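Local coordinates for periplasmic solute binding protein (Pectobacterium atrosepticum, PDB 4RY1), which probably binds a sugar in the periplasm and delivers it to an ABC-type transporter, at residues A[116-122]-A[245-251]; A[321-325]-A[345-351]. All blocks are in the same frame, centred on the assembly; numbering follows the deposited sequence.

Overall arrangement
The two contacts come one after the other along the chain: both segments of contact 1 precede those of contact 2, and their centres lie about 11 Å apart. Contact 1 pairs strand 107-123 with strand 245-249 in the mixed sheet; contact 2 sets the loop after helix 313-319 against the first turns of helix 346-356. That helix joins them, because adjacent faces of its first turns serve both: Leu-346 and Ala-350 rest on Ile-121 and Ser-119 of the strand, while Leu-347 and Tyr-351 reach both the loop and Asp-250. The start of helix 346-356 is thus shared by both contacts, between loop and sheet of this periplasmic binding protein fold.

Contact 1 of 2, residues A[116-122]-A[245-251]; sequences TSRSMIY and GMYLWDS
Two neighbouring antiparallel strands of the mixed sheet in this periplasmic binding protein fold, 116-122 and 245-249, run at 163° with their axes 4.5 Å apart. Arg-118/Trp-249, Met-120/Tyr-247 and Tyr-122/Gly-245 are non-hydrogen-bonded pairs; Ser-119/Leu-248 and Ile-121/Met-246 are hydrogen-bonded ones, with Ser-119 N to Leu-248 O at 3.0 Å, Leu-248 N to Ser-119 O at 3.1 Å, and both Ile-121 N to Met-246 O and Met-246 N to Ile-121 O at 2.9 Å. Gly-245 leaves room for the Tyr-122 ring, which a CB would strike.

Arg-118 lies between two aromatic side chains, its long chain supplying both CH groups and charge. With chi1 and chi2 both m, it lays CG over the Trp-249 six-membered ring (3.8 Å to the centroid) and CZ over the five-membered ring (3.8 Å), a cation-pi contact; CD meets the Tyr-247 face, 4.2 Å from the centroid. Arg-118 NH1 also donates to Tyr-247 O at 2.9 Å. Tyr-247 (chi1 t) and Trp-249 (chi1 m) offer flat faces to it, and the Tyr-247 hydroxyl is hydrogen-bonded to a glycerol, probably from the crystallisation liquor. Met-120 SD adds an oblique Met-aromatic contact, 5.3 Å from the Tyr-247 centroid. Helix 169-183 packs against Arg-118 and Tyr-247.

Following Trp-249, Asp-250 (chi1 p) turns its carboxylate back to the partner: OD2 accepts from Ser-117 N at 3.2 Å, Asp-250 N donates to Ser-117 O at 2.9 Å, and Thr-116 OG1 donates to Asp-250 OD1 at 2.8 Å.

Contact 2 of 2, residues A[321-325]-A[345-351]; sequences LQNGM and NLLANAY
Met-325 lies against one face of the Tyr-351 ring, its CB 3.7 Å from the ring centroid and 13° off the normal, a CH-pi contact, with Met-325 CG 3.6 Å from Tyr-351 CG. Chi angles all m fold the flexible thioether along the helix: SD sits obliquely, 5.2 Å from the ring centroid, as a Met-aromatic contact and 4.0 Å from Ala-348 CA, while Met-325 CE comes 4.2 Å from Ala-348 CB. The small alanine lets the methionine come this close, and Tyr-351, with chi1 t, presents its ring as a flat surface.

This is plain structural packing of the loop between helices 313-319 and 329-337 on the start of helix 346-356; Tyr-254 of helix 253-257 touches Leu-321 and Leu-347. Segment 321-325 opens with a type I turn, Gly-324 N donating to Leu-321 O at 3.0 Å; Gly-324 has phi 94° and psi -172°, where a CB would jam against the preceding carbonyl. Leu-347 (chi1 t, chi2 p) fills the space beside the turn, its CD2 3.9 Å from both Leu-321 CB and Gly-324 CA, and its CG 4.0 Å from Met-325 CG. Asn-345 is the N-cap: its OD1 accepts from Ala-348 N at 3.0 Å, while its ND2 is hydrogen-bonded to Tyr-254 OH.

A water donates to Met-325 O at 2.7 Å and is hydrogen-bonded to Tyr-351 OH at 2.8 Å. Direct contacts being chiefly apolar or aromatic, the fit depends mainly on shape, with this water as a polar link.

Contact 1 of 2, residues A[116-122]-A[245-251]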
loop_
_atom_site.group_PDB
_atom_site.type_symbol
_atom_site.label_atom_id
_atom_site.label_comp_id
_atom_site.label_asym_id
_atom_site.label_seq_id
_atom_site.Cartn_x
_atom_site.Cartn_y
_atom_site.Cartn_z
ATOM N N THR A 116 -6.134 4.307 -1.467
ATOM C CA THR A 116 -6.115 2.854 -1.617
ATOM C C THR A 116 -6.376 2.189 -0.270
ATOM O O THR A 116 -6.176 2.796 0.790
ATOM C CB THR A 116 -4.777 2.378 -2.233
ATOM O OG1 THR A 116 -4.875 1.008 -2.616
ATOM C CG2 THR A 116 -3.607 2.523 -1.285
ATOM N N SER A 117 -6.910 0.974 -0.334
ATOM C CA SER A 117 -7.261 0.183 0.838
ATOM C C SER A 117 -6.704 -1.203 0.687
ATOM O O SER A 117 -6.568 -1.704 -0.440
ATOM C CB SER A 117 -8.776 0.096 1.006
ATOM O OG SER A 117 -9.359 1.382 1.101
ATOM N N ARG A 118 -6.394 -1.822 1.826
ATOM C CA ARG A 118 -6.067 -3.248 1.853
ATOM C C ARG A 118 -7.355 -4.071 1.669
ATOM O O ARG A 118 -8.347 -3.843 2.359
ATOM C CB ARG A 118 -5.447 -3.661 3.190
ATOM C CG ARG A 118 -4.041 -3.182 3.486
ATOM C CD ARG A 118 -3.007 -3.978 2.723
ATOM N NE ARG A 118 -1.640 -3.613 3.094
ATOM C CZ ARG A 118 -0.545 -4.186 2.623
ATOM N NH1 ARG A 118 -0.603 -5.190 1.768
ATOM N NH2 ARG A 118 0.639 -3.719 2.992
ATOM N N SER A 119 -7.338 -5.040 0.765
ATOM C CA SER A 119 -8.465 -5.949 0.603
ATOM C C SER A 119 -7.971 -7.287 0.063
ATOM O O SER A 119 -6.847 -7.414 -0.401
ATOM C CB SER A 119 -9.560 -5.314 -0.243
ATOM O OG SER A 119 -9.084 -4.953 -1.527
ATOM N N MET A 120 -8.794 -8.313 0.225
ATOM C CA MET A 120 -8.468 -9.624 -0.305
ATOM C C MET A 120 -8.737 -9.746 -1.800
ATOM O O MET A 120 -9.810 -9.378 -2.295
ATOM C CB MET A 120 -9.259 -10.688 0.437
ATOM C CG MET A 120 -8.743 -10.907 1.839
ATOM S SD MET A 120 -7.065 -11.581 1.945
ATOM C CE MET A 120 -7.078 -11.957 3.697
ATOM N N ILE A 121 -7.774 -10.322 -2.499
ATOM C CA ILE A 121 -7.889 -10.692 -3.899
ATOM C C ILE A 121 -7.714 -12.215 -3.885
ATOM O O ILE A 121 -6.731 -12.721 -3.364
ATOM C CB ILE A 121 -6.814 -10.007 -4.766
ATOM C CG1 ILE A 121 -6.971 -8.494 -4.667
ATOM C CG2 ILE A 121 -6.900 -10.496 -6.204
ATOM C CD1 ILE A 121 -8.180 -7.991 -5.402
ATOM N N TYR A 122 -8.675 -12.941 -4.442
ATOM C CA TYR A 122 -8.665 -14.390 -4.424
ATOM C C TYR A 122 -8.663 -14.967 -5.820
ATOM O O TYR A 122 -9.235 -14.389 -6.744
ATOM C CB TYR A 122 -9.888 -14.919 -3.676
ATOM C CG TYR A 122 -9.954 -14.644 -2.197
ATOM C CD1 TYR A 122 -8.898 -14.998 -1.346
ATOM C CD2 TYR A 122 -11.106 -14.088 -1.616
ATOM C CE1 TYR A 122 -8.987 -14.804 0.028
ATOM C CE2 TYR A 122 -11.196 -13.888 -0.244
ATOM C CZ TYR A 122 -10.146 -14.232 0.580
ATOM O OH TYR A 122 -10.233 -14.065 1.954
ATOM N N GLY A 245 -4.719 -16.381 -2.783
ATOM C CA GLY A 245 -5.154 -15.096 -2.277
ATOM C C GLY A 245 -3.968 -14.217 -1.980
ATOM O O GLY A 245 -2.884 -14.712 -1.695
ATOM N N MET A 246 -4.221 -12.912 -1.986
ATOM C CA MET A 246 -3.289 -11.921 -1.457
ATOM C C MET A 246 -4.080 -10.801 -0.795
ATOM O O MET A 246 -5.167 -10.447 -1.252
ATOM C CB MET A 246 -2.400 -11.331 -2.564
ATOM C CG MET A 246 -1.324 -12.265 -3.079
ATOM S SD MET A 246 0.075 -12.671 -1.982
ATOM C CE MET A 246 0.721 -14.038 -2.992
ATOM N N TYR A 247 -3.506 -10.246 0.264
ATOM C CA TYR A 247 -4.062 -9.099 0.980
ATOM C C TYR A 247 -3.292 -7.870 0.524
ATOM O O TYR A 247 -2.293 -7.495 1.118
ATOM C CB TYR A 247 -3.931 -9.312 2.496
ATOM C CG TYR A 247 -4.479 -8.247 3.401
ATOM C CD1 TYR A 247 -5.831 -7.927 3.415
ATOM C CD2 TYR A 247 -3.654 -7.610 4.320
ATOM C CE1 TYR A 247 -6.330 -6.983 4.306
ATOM C CE2 TYR A 247 -4.154 -6.673 5.210
ATOM C CZ TYR A 247 -5.492 -6.370 5.208
ATOM O OH TYR A 247 -5.956 -5.422 6.111
ATOM N N LEU A 248 -3.782 -7.239 -0.535
ATOM C CA LEU A 248 -3.038 -6.185 -1.237
ATOM C C LEU A 248 -3.661 -4.832 -1.028
ATOM O O LEU A 248 -4.879 -4.715 -0.898
ATOM C CB LEU A 248 -3.061 -6.446 -2.745
ATOM C CG LEU A 248 -2.426 -7.741 -3.206
ATOM C CD1 LEU A 248 -2.657 -7.929 -4.703
ATOM C CD2 LEU A 248 -0.948 -7.799 -2.852
ATOM N N TRP A 249 -2.842 -3.784 -1.110
ATOM C CA TRP A 249 -3.397 -2.463 -1.411
ATOM C C TRP A 249 -4.070 -2.569 -2.787
ATOM O O TRP A 249 -3.488 -3.151 -3.712
ATOM C CB TRP A 249 -2.313 -1.395 -1.465
ATOM C CG TRP A 249 -1.642 -1.108 -0.177
ATOM C CD1 TRP A 249 -0.328 -1.325 0.131
ATOM C CD2 TRP A 249 -2.239 -0.515 0.990
ATOM N NE1 TRP A 249 -0.085 -0.897 1.412
ATOM C CE2 TRP A 249 -1.236 -0.405 1.955
ATOM C CE3 TRP A 249 -3.532 -0.050 1.302
ATOM C CZ2 TRP A 249 -1.479 0.128 3.228
ATOM C CZ3 TRP A 249 -3.771 0.482 2.561
ATOM C CH2 TRP A 249 -2.747 0.571 3.505
ATOM N N ASP A 250 -5.244 -1.967 -2.978
ATOM C CA ASP A 250 -5.864 -2.077 -4.313
ATOM C C ASP A 250 -4.987 -1.452 -5.415
ATOM O O ASP A 250 -5.069 -1.847 -6.574
ATOM C CB ASP A 250 -7.346 -1.644 -4.369
ATOM C CG ASP A 250 -7.598 -0.254 -3.835
ATOM O OD1 ASP A 250 -6.990 0.700 -4.373
ATOM O OD2 ASP A 250 -8.435 -0.103 -2.906
ATOM N N SER A 251 -4.100 -0.528 -5.023
ATOM C CA SER A 251 -3.133 0.093 -5.948
ATOM C C SER A 251 -2.051 -0.886 -6.443
ATOM O O SER A 251 -1.295 -0.565 -7.362
ATOM C CB SER A 251 -2.477 1.292 -5.257
ATOM O OG SER A 251 -1.776 0.878 -4.109
HETATM O O HOH W 1 -9.614 2.109 -1.504
HETATM O O HOH W 2 -9.712 -2.281 -1.805
HETATM O O HOH W 3 -6.668 -5.087 -3.126
#

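Contact 2 of 2, residues A[321-325]-A[345-351]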
loop_
_atom_site.group_PDB
_atom_site.type_symbol
_atom_site.label_atom_id
_atom_site.label_comp_id
_atom_site.label_asym_id
_atom_site.label_seq_id
_atom_site.Cartn_x
_atom_site.Cartn_y
_atom_site.Cartn_z
ATOM N N LEU A 321 -5.769 4.221 -15.084
ATOM C CA LEU A 321 -5.743 3.607 -13.752
ATOM C C LEU A 321 -4.338 3.153 -13.326
ATOM O O LEU A 321 -4.204 2.406 -12.360
ATOM C CB LEU A 321 -6.701 2.411 -13.693
ATOM C CG LEU A 321 -8.169 2.826 -13.846
ATOM C CD1 LEU A 321 -9.052 1.590 -13.961
ATOM C CD2 LEU A 321 -8.646 3.643 -12.652
ATOM N N GLN A 322 -3.305 3.664 -13.979
ATOM C CA GLN A 322 -1.942 3.219 -13.696
ATOM C C GLN A 322 -1.399 3.622 -12.321
ATOM O O GLN A 322 -0.415 3.034 -11.873
ATOM C CB GLN A 322 -1.008 3.729 -14.785
ATOM C CG GLN A 322 -1.271 3.100 -16.142
ATOM C CD GLN A 322 -1.073 1.609 -16.132
ATOM O OE1 GLN A 322 -0.125 1.111 -15.567
ATOM N NE2 GLN A 322 -2.003 0.892 -16.757
ATOM N N ASN A 323 -2.041 4.597 -11.681
ATOM C CA ASN A 323 -1.719 4.985 -10.313
ATOM C C ASN A 323 -2.882 4.704 -9.351
ATOM O O ASN A 323 -2.957 5.289 -8.276
ATOM C CB ASN A 323 -1.392 6.476 -10.228
ATOM C CG ASN A 323 -0.269 6.910 -11.121
ATOM O OD1 ASN A 323 -0.349 7.974 -11.810
ATOM N ND2 ASN A 323 0.789 6.174 -11.084
ATOM N N GLY A 324 -3.803 3.840 -9.759
ATOM C CA GLY A 324 -4.972 3.536 -8.956
ATOM C C GLY A 324 -6.167 4.394 -9.323
ATOM O O GLY A 324 -6.173 5.097 -10.327
ATOM N N MET A 325 -7.210 4.284 -8.520
ATOM C CA MET A 325 -8.436 5.045 -8.768
ATOM C C MET A 325 -8.229 6.526 -8.415
ATOM O O MET A 325 -7.924 6.838 -7.271
ATOM C CB MET A 325 -9.593 4.465 -7.949
ATOM C CG MET A 325 -10.020 3.086 -8.421
ATOM S SD MET A 325 -11.096 2.966 -9.928
ATOM C CE MET A 325 -12.729 3.215 -9.105
ATOM N N ASN A 345 -13.496 -4.542 -14.123
ATOM C CA ASN A 345 -12.149 -4.153 -13.749
ATOM C C ASN A 345 -11.910 -4.457 -12.277
ATOM O O ASN A 345 -12.626 -3.975 -11.406
ATOM C CB ASN A 345 -11.927 -2.670 -14.059
ATOM C CG ASN A 345 -10.518 -2.238 -13.738
ATOM O OD1 ASN A 345 -10.175 -2.092 -12.570
ATOM N ND2 ASN A 345 -9.695 -2.066 -14.761
ATOM N N LEU A 346 -10.891 -5.271 -12.012
ATOM C CA LEU A 346 -10.655 -5.778 -10.653
ATOM C C LEU A 346 -10.300 -4.651 -9.655
ATOM O O LEU A 346 -10.721 -4.671 -8.499
ATOM C CB LEU A 346 -9.567 -6.860 -10.660
ATOM C CG LEU A 346 -9.234 -7.531 -9.337
ATOM C CD1 LEU A 346 -10.450 -8.149 -8.652
ATOM C CD2 LEU A 346 -8.176 -8.589 -9.590
ATOM N N LEU A 347 -9.481 -3.699 -10.103
ATOM C CA LEU A 347 -9.169 -2.536 -9.270
ATOM C C LEU A 347 -10.441 -1.752 -8.902
ATOM O O LEU A 347 -10.678 -1.442 -7.752
ATOM C CB LEU A 347 -8.127 -1.650 -9.947
ATOM C CG LEU A 347 -8.006 -0.197 -9.432
ATOM C CD1 LEU A 347 -7.622 -0.123 -7.959
ATOM C CD2 LEU A 347 -7.013 0.552 -10.301
ATOM N N ALA A 348 -11.284 -1.484 -9.902
ATOM C CA ALA A 348 -12.510 -0.740 -9.659
ATOM C C ALA A 348 -13.383 -1.509 -8.682
ATOM O O ALA A 348 -13.986 -0.948 -7.780
ATOM C CB ALA A 348 -13.256 -0.532 -10.960
ATOM N N ASN A 349 -13.445 -2.815 -8.874
ATOM C CA ASN A 349 -14.290 -3.643 -8.008
ATOM C C ASN A 349 -13.777 -3.658 -6.547
ATOM O O ASN A 349 -14.542 -3.504 -5.581
ATOM C CB ASN A 349 -14.375 -5.066 -8.574
ATOM C CG ASN A 349 -15.241 -5.143 -9.835
ATOM O OD1 ASN A 349 -16.160 -4.353 -10.011
ATOM N ND2 ASN A 349 -14.941 -6.089 -10.702
ATOM N N ALA A 350 -12.462 -3.817 -6.391
ATOM C CA ALA A 350 -11.852 -3.786 -5.056
ATOM C C ALA A 350 -12.009 -2.425 -4.364
ATOM O O ALA A 350 -12.325 -2.337 -3.175
ATOM C CB ALA A 350 -10.384 -4.143 -5.163
ATOM N N TYR A 351 -11.806 -1.367 -5.137
ATOM C CA TYR A 351 -11.932 -0.000 -4.610
ATOM C C TYR A 351 -13.382 0.301 -4.187
ATOM O O TYR A 351 -13.624 0.812 -3.092
ATOM C CB TYR A 351 -11.450 1.000 -5.655
ATOM C CG TYR A 351 -11.451 2.437 -5.214
ATOM C CD1 TYR A 351 -12.581 3.223 -5.348
ATOM C CD2 TYR A 351 -10.293 2.999 -4.667
ATOM C CE1 TYR A 351 -12.566 4.558 -4.961
ATOM C CE2 TYR A 351 -10.252 4.309 -4.279
ATOM C CZ TYR A 351 -11.368 5.090 -4.419
ATOM O OH TYR A 351 -11.247 6.394 -3.996
HETATM O O HOH W 4 -8.866 7.620 -4.819
#